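Local coordinates for haemagglutinin I (Physarum polycephalum, PDB 3A5P), which is a lectin named for agglutinating red blood cells and probably binds carbohydrate through a minimal recognition domain of the legume lectin fold, at residues 12-20 and 29-37; 60-71 and 90-101. All blocks are in the same frame, centred on the assembly; numbering follows the deposited sequence.

Contact 1 (12-20 and 29-37)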
loop_
_atom_site.group_PDB
_atom_site.type_symbol
_atom_site.label_atom_id
_atom_site.label_comp_id
_atom_site.label_asym_id
_atom_site.label_seq_id
_atom_site.Cartn_x
_atom_site.Cartn_y
_atom_site.Cartn_z
ATOM N N GLY A 12 3.069 -18.092 -7.881
ATOM C CA GLY A 12 4.529 -18.129 -7.939
ATOM C C GLY A 12 5.114 -16.757 -7.650
ATOM O O GLY A 12 6.145 -16.375 -8.215
ATOM N N LEU A 13 4.440 -15.993 -6.789
ATOM C CA LEU A 13 4.870 -14.638 -6.530
ATOM C C LEU A 13 6.026 -14.595 -5.533
ATOM O O LEU A 13 6.841 -13.677 -5.588
ATOM C CB LEU A 13 3.696 -13.771 -6.051
ATOM C CG LEU A 13 2.733 -13.297 -7.146
ATOM C CD1 LEU A 13 1.427 -12.810 -6.500
ATOM C CD2 LEU A 13 3.370 -12.218 -8.035
ATOM N N GLY A 14 6.081 -15.578 -4.626
ATOM C CA GLY A 14 7.126 -15.653 -3.598
ATOM C C GLY A 14 7.259 -14.385 -2.772
ATOM O O GLY A 14 6.244 -13.845 -2.294
ATOM N N ALA A 15 8.493 -13.891 -2.632
ATOM C CA ALA A 15 8.771 -12.729 -1.786
ATOM C C ALA A 15 8.251 -11.425 -2.379
ATOM O O ALA A 15 8.337 -10.388 -1.733
ATOM C CB ALA A 15 10.274 -12.613 -1.468
ATOM N N ASN A 16 7.704 -11.472 -3.596
ATOM C CA ASN A 16 7.043 -10.299 -4.174
ATOM C C ASN A 16 5.735 -9.980 -3.473
ATOM O O ASN A 16 5.247 -8.845 -3.556
ATOM C CB ASN A 16 6.773 -10.461 -5.672
ATOM C CG ASN A 16 8.056 -10.431 -6.500
ATOM O OD1 ASN A 16 8.959 -9.654 -6.220
ATOM N ND2 ASN A 16 8.126 -11.276 -7.527
ATOM N N LEU A 17 5.180 -10.979 -2.795
ATOM C CA LEU A 17 3.855 -10.882 -2.180
ATOM C C LEU A 17 4.004 -10.848 -0.659
ATOM O O LEU A 17 4.672 -11.714 -0.071
ATOM C CB LEU A 17 2.971 -12.068 -2.593
ATOM C CG LEU A 17 1.674 -12.335 -1.801
ATOM C CD1 LEU A 17 0.682 -11.165 -1.953
ATOM C CD2 LEU A 17 1.035 -13.647 -2.225
ATOM N N ALA A 18 3.417 -9.827 -0.031
ATOM C CA ALA A 18 3.456 -9.730 1.429
ATOM C C ALA A 18 2.297 -8.930 2.019
ATOM O O ALA A 18 1.768 -8.010 1.394
ATOM C CB ALA A 18 4.772 -9.119 1.892
ATOM N N LEU A 19 1.965 -9.257 3.259
ATOM C CA LEU A 19 0.974 -8.500 4.034
ATOM C C LEU A 19 1.682 -7.615 5.071
ATOM O O LEU A 19 2.591 -8.084 5.773
ATOM C CB LEU A 19 0.048 -9.477 4.758
ATOM C CG LEU A 19 -0.983 -8.933 5.761
ATOM C CD1 LEU A 19 -2.115 -8.182 5.062
ATOM C CD2 LEU A 19 -1.534 -10.104 6.609
ATOM N N TYR A 20 1.250 -6.354 5.164
ATOM C CA TYR A 20 1.698 -5.400 6.203
ATOM C C TYR A 20 0.498 -4.645 6.820
ATOM O O TYR A 20 -0.363 -4.134 6.089
ATOM C CB TYR A 20 2.654 -4.353 5.622
ATOM C CG TYR A 20 3.874 -4.957 4.966
ATOM C CD1 TYR A 20 4.885 -5.527 5.738
ATOM C CD2 TYR A 20 3.988 -5.010 3.580
ATOM C CE1 TYR A 20 5.997 -6.133 5.154
ATOM C CE2 TYR A 20 5.121 -5.593 2.976
ATOM C CZ TYR A 20 6.115 -6.142 3.766
ATOM O OH TYR A 20 7.221 -6.757 3.200
ATOM N N PRO A 29 -6.309 -0.921 9.379
ATOM C CA PRO A 29 -6.076 -1.287 7.978
ATOM C C PRO A 29 -4.944 -2.304 7.781
ATOM O O PRO A 29 -3.958 -2.321 8.542
ATOM C CB PRO A 29 -5.710 0.052 7.320
ATOM C CG PRO A 29 -6.454 1.096 8.192
ATOM C CD PRO A 29 -6.200 0.543 9.586
ATOM N N ARG A 30 -5.118 -3.158 6.779
ATOM C CA ARG A 30 -4.100 -4.117 6.366
ATOM C C ARG A 30 -3.856 -3.969 4.869
ATOM O O ARG A 30 -4.779 -3.674 4.099
ATOM C CB ARG A 30 -4.564 -5.554 6.676
ATOM C CG ARG A 30 -3.864 -6.237 7.860
ATOM C CD ARG A 30 -3.983 -5.457 9.161
ATOM N NE ARG A 30 -5.348 -5.336 9.670
ATOM C CZ ARG A 30 -6.000 -6.299 10.331
ATOM N NH1 ARG A 30 -5.442 -7.489 10.501
ATOM N NH2 ARG A 30 -7.240 -6.084 10.786
ATOM N N TYR A 31 -2.620 -4.203 4.455
ATOM C CA TYR A 31 -2.207 -3.878 3.083
ATOM C C TYR A 31 -1.560 -5.111 2.505
ATOM O O TYR A 31 -0.575 -5.621 3.067
ATOM C CB TYR A 31 -1.222 -2.698 3.113
ATOM C CG TYR A 31 -1.811 -1.447 3.737
ATOM C CD1 TYR A 31 -2.524 -0.531 2.959
ATOM C CD2 TYR A 31 -1.691 -1.199 5.100
ATOM C CE1 TYR A 31 -3.079 0.605 3.511
ATOM C CE2 TYR A 31 -2.262 -0.051 5.680
ATOM C CZ TYR A 31 -2.943 0.849 4.872
ATOM O OH TYR A 31 -3.505 1.976 5.429
ATOM N N VAL A 32 -2.132 -5.627 1.417
ATOM C CA VAL A 32 -1.490 -6.726 0.698
ATOM C C VAL A 32 -0.745 -6.136 -0.491
ATOM O O VAL A 32 -1.354 -5.495 -1.364
ATOM C CB VAL A 32 -2.483 -7.833 0.243
ATOM C CG1 VAL A 32 -1.745 -8.898 -0.566
ATOM C CG2 VAL A 32 -3.114 -8.480 1.456
ATOM N N THR A 33 0.567 -6.357 -0.504
ATOM C CA THR A 33 1.444 -5.726 -1.475
ATOM C C THR A 33 2.022 -6.763 -2.428
ATOM O O THR A 33 2.350 -7.870 -2.011
ATOM C CB THR A 33 2.607 -4.963 -0.782
ATOM O OG1 THR A 33 3.384 -5.882 0.028
ATOM C CG2 THR A 33 2.039 -3.790 0.070
ATOM N N VAL A 34 2.105 -6.404 -3.706
ATOM C CA VAL A 34 2.724 -7.269 -4.731
ATOM C C VAL A 34 3.593 -6.350 -5.568
ATOM O O VAL A 34 3.097 -5.363 -6.153
ATOM C CB VAL A 34 1.663 -7.953 -5.664
ATOM C CG1 VAL A 34 2.364 -8.882 -6.688
ATOM C CG2 VAL A 34 0.624 -8.723 -4.856
ATOM N N THR A 35 4.885 -6.653 -5.616
ATOM C CA THR A 35 5.843 -5.784 -6.288
ATOM C C THR A 35 5.391 -5.502 -7.712
ATOM O O THR A 35 5.087 -6.448 -8.475
ATOM C CB THR A 35 7.215 -6.453 -6.311
ATOM O OG1 THR A 35 7.711 -6.556 -4.968
ATOM C CG2 THR A 35 8.189 -5.654 -7.189
ATOM N N GLY A 36 5.316 -4.210 -8.051
ATOM C CA GLY A 36 4.964 -3.774 -9.401
ATOM C C GLY A 36 3.511 -3.327 -9.490
ATOM O O GLY A 36 3.102 -2.717 -10.481
ATOM N N TYR A 37 2.733 -3.633 -8.453
ATOM C CA TYR A 37 1.315 -3.311 -8.454
ATOM C C TYR A 37 0.919 -2.423 -7.292
ATOM O O TYR A 37 1.640 -2.336 -6.300
ATOM C CB TYR A 37 0.493 -4.600 -8.372
ATOM C CG TYR A 37 0.778 -5.529 -9.532
ATOM C CD1 TYR A 37 0.077 -5.394 -10.734
ATOM C CD2 TYR A 37 1.764 -6.506 -9.433
ATOM C CE1 TYR A 37 0.343 -6.236 -11.820
ATOM C CE2 TYR A 37 2.042 -7.364 -10.510
ATOM C CZ TYR A 37 1.323 -7.213 -11.694
ATOM O OH TYR A 37 1.568 -8.040 -12.756
HETATM O O HOH W 1 5.400 -7.231 -1.349
HETATM O O HOH W 2 10.164 -7.491 -4.690
#
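Leu17 and Val32 meet through methyl groups, CD1 of the leucine lying 3.6 Å from CG1 of the valine. The same Leu17 CD1 reaches Val34 CG2 at 3.8 Å, so one leucine branch bridges two residues of the facing strand. Leu19 sends its CG away from the backbone N (chi1 173°), which lays CD1 back over the partner strand, 3.8 Å from Val32 CG2. Leu13, from the turn before the strand, extends this apolar face: the Leu13 and Val34 side chains cross at about a right angle, Leu13 CD2 lying 3.7 Å from Val34 CG1.

On the other face Thr33 is central. With chi1 at 59°, its OG1 sits between the backbone N and the carbonyl carbon, where it lies 3.0 Å from Ala18 O and shares water 1 with Asn16 O. Ala18 O also accepts a hydrogen bond from Thr33 N at 2.8 Å. The Tyr20 ring crosses Thr33 at about a right angle and offers its edge, CE2 being 3.4 Å from Thr33 OG1. Tyr31, in turn, sets the edge of its ring against Tyr20 O. Beyond the paired strands, water 2 links Asn16 OD1 to Thr35 OG1.

These contacts belong to an antiparallel hairpin (162° between strand directions) that ends the five-stranded sheet, with 17-20 outermost and 40-43 following 30-34. The leucine-valine face packs on Phe80 of strand 74-81 and on Val5 and Ile7 of strand 3-10, in the other sheet; on the opposite face, Tyr20 stacks on Tyr20 of the second subunit.

Contact 2 (60-71 and 90-101)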
loop_
_atom_site.group_PDB
_atom_site.type_symbol
_atom_site.label_atom_id
_atom_site.label_comp_id
_atom_site.label_asym_id
_atom_site.label_seq_id
_atom_site.Cartn_x
_atom_site.Cartn_y
_atom_site.Cartn_z
ATOM N N ASN A 60 -8.810 -1.470 -4.207
ATOM C CA ASN A 60 -7.798 -1.898 -5.175
ATOM C C ASN A 60 -7.066 -0.634 -5.642
ATOM O O ASN A 60 -7.570 0.127 -6.483
ATOM C CB ASN A 60 -8.470 -2.660 -6.326
ATOM C CG ASN A 60 -7.472 -3.359 -7.244
ATOM O OD1 ASN A 60 -6.254 -3.340 -7.012
ATOM N ND2 ASN A 60 -7.992 -3.970 -8.305
ATOM N N GLY A 61 -5.888 -0.379 -5.061
ATOM C CA GLY A 61 -5.241 0.919 -5.240
ATOM C C GLY A 61 -6.179 1.972 -4.668
ATOM O O GLY A 61 -6.628 1.847 -3.505
ATOM N N ASP A 62 -6.491 2.981 -5.488
ATOM C CA ASP A 62 -7.338 4.118 -5.089
ATOM C C ASP A 62 -8.801 3.708 -4.896
ATOM O O ASP A 62 -9.528 4.300 -4.099
ATOM C CB ASP A 62 -7.342 5.207 -6.188
ATOM C CG ASP A 62 -6.097 6.112 -6.191
ATOM O OD1 ASP A 62 -4.970 5.666 -6.011
ATOM O OD2 ASP A 62 -6.252 7.320 -6.462
ATOM N N ASP A 63 -9.229 2.714 -5.656
ATOM C CA ASP A 63 -10.657 2.490 -5.886
ATOM C C ASP A 63 -11.307 1.429 -5.005
ATOM O O ASP A 63 -10.746 0.362 -4.754
ATOM C CB ASP A 63 -10.887 2.169 -7.348
ATOM C CG ASP A 63 -10.357 3.259 -8.260
ATOM O OD1 ASP A 63 -10.544 4.480 -7.968
ATOM O OD2 ASP A 63 -9.737 2.883 -9.258
ATOM N N ARG A 64 -12.511 1.736 -4.545
ATOM C CA ARG A 64 -13.250 0.763 -3.774
ATOM C C ARG A 64 -13.619 -0.409 -4.682
ATOM O O ARG A 64 -14.277 -0.234 -5.718
ATOM C CB ARG A 64 -14.467 1.388 -3.126
ATOM C CG ARG A 64 -15.026 0.514 -2.039
ATOM C CD ARG A 64 -16.360 0.998 -1.646
ATOM N NE ARG A 64 -16.289 1.948 -0.556
ATOM C CZ ARG A 64 -16.874 1.773 0.617
ATOM N NH1 ARG A 64 -17.565 0.675 0.849
ATOM N NH2 ARG A 64 -16.777 2.703 1.547
ATOM N N ALA A 65 -13.141 -1.593 -4.310
ATOM C CA ALA A 65 -13.364 -2.810 -5.089
ATOM C C ALA A 65 -14.696 -3.469 -4.695
ATOM O O ALA A 65 -15.572 -3.687 -5.551
ATOM C CB ALA A 65 -12.198 -3.776 -4.899
ATOM N N PHE A 66 -14.848 -3.766 -3.406
ATOM C CA PHE A 66 -16.062 -4.396 -2.850
ATOM C C PHE A 66 -15.967 -4.457 -1.343
ATOM O O PHE A 66 -14.925 -4.115 -0.770
ATOM C CB PHE A 66 -16.308 -5.821 -3.413
ATOM C CG PHE A 66 -15.049 -6.647 -3.603
ATOM C CD1 PHE A 66 -14.388 -7.217 -2.506
ATOM C CD2 PHE A 66 -14.520 -6.848 -4.886
ATOM C CE1 PHE A 66 -13.211 -7.979 -2.687
ATOM C CE2 PHE A 66 -13.345 -7.603 -5.075
ATOM C CZ PHE A 66 -12.700 -8.173 -3.970
ATOM N N GLN A 67 -17.032 -4.930 -0.702
ATOM C CA GLN A 67 -17.024 -5.111 0.731
ATOM C C GLN A 67 -17.338 -6.559 1.042
ATOM O O GLN A 67 -18.189 -7.177 0.370
ATOM C CB GLN A 67 -18.061 -4.195 1.376
ATOM C CG GLN A 67 -17.986 -4.137 2.892
ATOM C CD GLN A 67 -18.974 -3.110 3.454
ATOM O OE1 GLN A 67 -20.102 -3.461 3.808
ATOM N NE2 GLN A 67 -18.567 -1.837 3.481
ATOM N N LEU A 68 -16.659 -7.079 2.064
ATOM C CA LEU A 68 -16.816 -8.441 2.554
ATOM C C LEU A 68 -17.540 -8.405 3.901
ATOM O O LEU A 68 -17.392 -7.445 4.661
ATOM C CB LEU A 68 -15.445 -9.057 2.804
ATOM C CG LEU A 68 -14.326 -8.825 1.766
ATOM C CD1 LEU A 68 -12.962 -9.130 2.385
ATOM C CD2 LEU A 68 -14.578 -9.714 0.570
ATOM N N GLY A 69 -18.285 -9.460 4.197
ATOM C CA GLY A 69 -18.963 -9.599 5.490
ATOM C C GLY A 69 -18.445 -10.796 6.263
ATOM O O GLY A 69 -17.914 -11.772 5.678
ATOM N N TYR A 70 -18.591 -10.728 7.579
ATOM C CA TYR A 70 -18.211 -11.844 8.434
ATOM C C TYR A 70 -18.982 -11.861 9.756
ATOM O O TYR A 70 -19.545 -10.848 10.200
ATOM C CB TYR A 70 -16.676 -11.871 8.674
ATOM C CG TYR A 70 -16.135 -10.770 9.572
ATOM C CD1 TYR A 70 -16.022 -10.963 10.957
ATOM C CD2 TYR A 70 -15.737 -9.526 9.043
ATOM C CE1 TYR A 70 -15.528 -9.968 11.792
ATOM C CE2 TYR A 70 -15.237 -8.501 9.887
ATOM C CZ TYR A 70 -15.145 -8.739 11.263
ATOM O OH TYR A 70 -14.680 -7.760 12.107
ATOM N N GLU A 71 -19.021 -13.045 10.348
ATOM C CA GLU A 71 -19.507 -13.244 11.697
ATOM C C GLU A 71 -18.333 -13.766 12.513
ATOM O O GLU A 71 -17.388 -14.336 11.957
ATOM C CB GLU A 71 -20.644 -14.274 11.704
ATOM C CG GLU A 71 -21.827 -13.926 10.822
ATOM C CD GLU A 71 -22.610 -12.713 11.317
ATOM O OE1 GLU A 71 -22.464 -12.339 12.511
ATOM O OE2 GLU A 71 -23.362 -12.143 10.501
ATOM N N THR A 90 -14.309 -14.504 2.769
ATOM C CA THR A 90 -14.356 -14.624 4.234
ATOM C C THR A 90 -15.094 -15.899 4.674
ATOM O O THR A 90 -15.151 -16.221 5.867
ATOM C CB THR A 90 -15.113 -13.440 4.870
ATOM O OG1 THR A 90 -16.391 -13.329 4.227
ATOM C CG2 THR A 90 -14.344 -12.125 4.676
ATOM N N GLY A 91 -15.685 -16.608 3.717
ATOM C CA GLY A 91 -16.570 -17.727 4.064
ATOM C C GLY A 91 -18.012 -17.302 4.275
ATOM O O GLY A 91 -18.868 -18.135 4.589
ATOM N N PHE A 92 -18.285 -16.006 4.118
ATOM C CA PHE A 92 -19.654 -15.480 4.174
ATOM C C PHE A 92 -19.969 -14.761 2.884
ATOM O O PHE A 92 -19.233 -13.879 2.463
ATOM C CB PHE A 92 -19.841 -14.550 5.377
ATOM C CG PHE A 92 -19.557 -15.218 6.682
ATOM C CD1 PHE A 92 -20.593 -15.751 7.453
ATOM C CD2 PHE A 92 -18.243 -15.344 7.140
ATOM C CE1 PHE A 92 -20.311 -16.399 8.659
ATOM C CE2 PHE A 92 -17.955 -15.964 8.335
ATOM C CZ PHE A 92 -18.988 -16.501 9.103
ATOM N N GLY A 93 -21.059 -15.163 2.245
ATOM C CA GLY A 93 -21.392 -14.650 0.935
ATOM C C GLY A 93 -20.416 -15.248 -0.066
ATOM O O GLY A 93 -19.653 -16.149 0.258
ATOM N N ASP A 94 -20.421 -14.737 -1.277
ATOM C CA ASP A 94 -19.548 -15.299 -2.311
ATOM C C ASP A 94 -18.159 -14.667 -2.289
ATOM O O ASP A 94 -18.000 -13.522 -1.883
ATOM C CB ASP A 94 -20.189 -15.154 -3.679
ATOM C CG ASP A 94 -21.467 -15.968 -3.794
ATOM O OD1 ASP A 94 -21.448 -17.166 -3.404
ATOM O OD2 ASP A 94 -22.480 -15.393 -4.250
ATOM N N ALA A 95 -17.162 -15.444 -2.712
ATOM C CA ALA A 95 -15.828 -14.907 -2.957
ATOM C C ALA A 95 -15.937 -13.860 -4.052
ATOM O O ALA A 95 -16.835 -13.929 -4.909
ATOM C CB ALA A 95 -14.842 -16.033 -3.363
ATOM N N GLN A 96 -15.050 -12.870 -4.013
ATOM C CA GLN A 96 -15.075 -11.791 -4.993
ATOM C C GLN A 96 -13.710 -11.655 -5.646
ATOM O O GLN A 96 -12.684 -11.828 -4.989
ATOM C CB GLN A 96 -15.517 -10.501 -4.318
ATOM C CG GLN A 96 -16.940 -10.646 -3.755
ATOM C CD GLN A 96 -17.492 -9.367 -3.251
ATOM O OE1 GLN A 96 -17.895 -8.500 -4.029
ATOM N NE2 GLN A 96 -17.515 -9.222 -1.929
ATOM N N HIS A 97 -13.713 -11.373 -6.944
ATOM C CA HIS A 97 -12.498 -11.313 -7.721
ATOM C C HIS A 97 -12.087 -9.866 -8.004
ATOM O O HIS A 97 -12.941 -9.003 -8.208
ATOM C CB HIS A 97 -12.728 -12.062 -9.042
ATOM C CG HIS A 97 -11.585 -11.983 -10.000
ATOM N ND1 HIS A 97 -11.507 -11.020 -10.984
ATOM C CD2 HIS A 97 -10.492 -12.769 -10.151
ATOM C CE1 HIS A 97 -10.404 -11.206 -11.690
ATOM N NE2 HIS A 97 -9.764 -12.257 -11.198
ATOM N N LEU A 98 -10.776 -9.617 -8.025
ATOM C CA LEU A 98 -10.218 -8.410 -8.630
ATOM C C LEU A 98 -8.933 -8.767 -9.376
ATOM O O LEU A 98 -8.393 -9.881 -9.248
ATOM C CB LEU A 98 -9.955 -7.309 -7.568
ATOM C CG LEU A 98 -8.971 -7.608 -6.411
ATOM C CD1 LEU A 98 -7.494 -7.427 -6.826
ATOM C CD2 LEU A 98 -9.254 -6.760 -5.128
ATOM N N THR A 99 -8.455 -7.808 -10.152
ATOM C CA THR A 99 -7.163 -7.943 -10.798
ATOM C C THR A 99 -6.267 -6.809 -10.386
ATOM O O THR A 99 -6.682 -5.630 -10.341
ATOM C CB THR A 99 -7.247 -7.992 -12.329
ATOM O OG1 THR A 99 -8.046 -6.903 -12.805
ATOM C CG2 THR A 99 -7.844 -9.301 -12.764
ATOM N N LEU A 100 -5.036 -7.188 -10.046
ATOM C CA LEU A 100 -3.989 -6.251 -9.644
ATOM C C LEU A 100 -3.805 -5.162 -10.691
ATOM O O LEU A 100 -3.885 -5.437 -11.898
ATOM C CB LEU A 100 -2.665 -6.999 -9.441
ATOM C CG LEU A 100 -2.646 -7.991 -8.266
ATOM C CD1 LEU A 100 -1.288 -8.742 -8.184
ATOM C CD2 LEU A 100 -2.991 -7.313 -6.934
ATOM N N LYS A 101 -3.541 -3.948 -10.230
ATOM C CA LYS A 101 -3.331 -2.808 -11.121
ATOM C C LYS A 101 -1.856 -2.474 -11.184
ATOM O O LYS A 101 -1.233 -2.176 -10.151
ATOM C CB LYS A 101 -4.125 -1.607 -10.612
ATOM C CG LYS A 101 -5.606 -1.806 -10.754
ATOM C CD LYS A 101 -6.370 -1.184 -9.596
ATOM C CE LYS A 101 -6.353 0.305 -9.639
ATOM N NZ LYS A 101 -7.622 0.832 -9.079
HETATM O O HOH W 3 -3.544 -3.580 -7.483
HETATM O O HOH W 4 -10.246 0.518 -9.978
HETATM O O HOH W 5 -19.100 -11.386 2.181
#
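Asn60 O is held from opposite faces of its carbonyl plane, by Lys101 NZ at 2.7 Å and by Asp63 N at 3.2 Å, the latter within the type II' turn 60-63. Lys101 NZ also forms a salt bridge with Asp63 OD2, a weak hydrogen bond of 3.0 Å backed by water 4, and another with Asp62 of the second subunit. The lysine reaches this position by bending along its length, so that CD rests against the Asn60 amide. Asn60 ND2 donates to Thr99 O at 2.9 Å; the oxygen lies in the plane of the Asn60 amide, but the donor stands above the Thr99 carbonyl plane.

Further along, the Gln96 and Phe66 side chains run past each other in opposite directions. Gln96 CB stands 3.5 Å from the centroid of the Phe66 ring, a CH-pi contact over the middle of one face, while Ala65 CB lies over the opposite face, toward the rim. Ring and amide planes are 33° apart, and the extended glutamine carries NE2 to Gln67 O at 3.1 Å, from above that carbonyl plane. At the far end Thr90 OG1 donates to Gly69 O at 2.6 Å and accepts from Phe92 N in an ST turn. Phe92 then lays a ring face over the Tyr70-Glu71 peptide, with Glu71 N toward the rim.

A classic beta bulge at Ala65 and Phe66, opposite Val58, turns both side chains toward segment 90-101. Strand 63-70, which pairs with 54-60, thus faces 96-99, an edge strand of the other sheet beside 85-89; Leu98 reaches Val86 there and Ile40 across the sandwich.

Overall arrangement
Contact 1 pairs neighbouring strands within the five-stranded sheet, whereas contact 2 joins that sheet to the four-stranded one through side chains. They use opposite margins of the first sheet, since 17-20 and 63-70 are its outermost strands, and their centres are about 16 Å apart. Even so they touch: Tyr37 CD1 lies 3.4 Å from Leu100 CB, and Val34 CG2 is 3.8 Å from Leu100 CD1, so the turn after strand 30-34 packs on the chain leaving strand 96-99. Both also meet the second subunit, contact 1 through Tyr20 and Thr33, contact 2 through Asp62 and Lys101. Together they sample the two-sheet sandwich expected of a legume lectin relative.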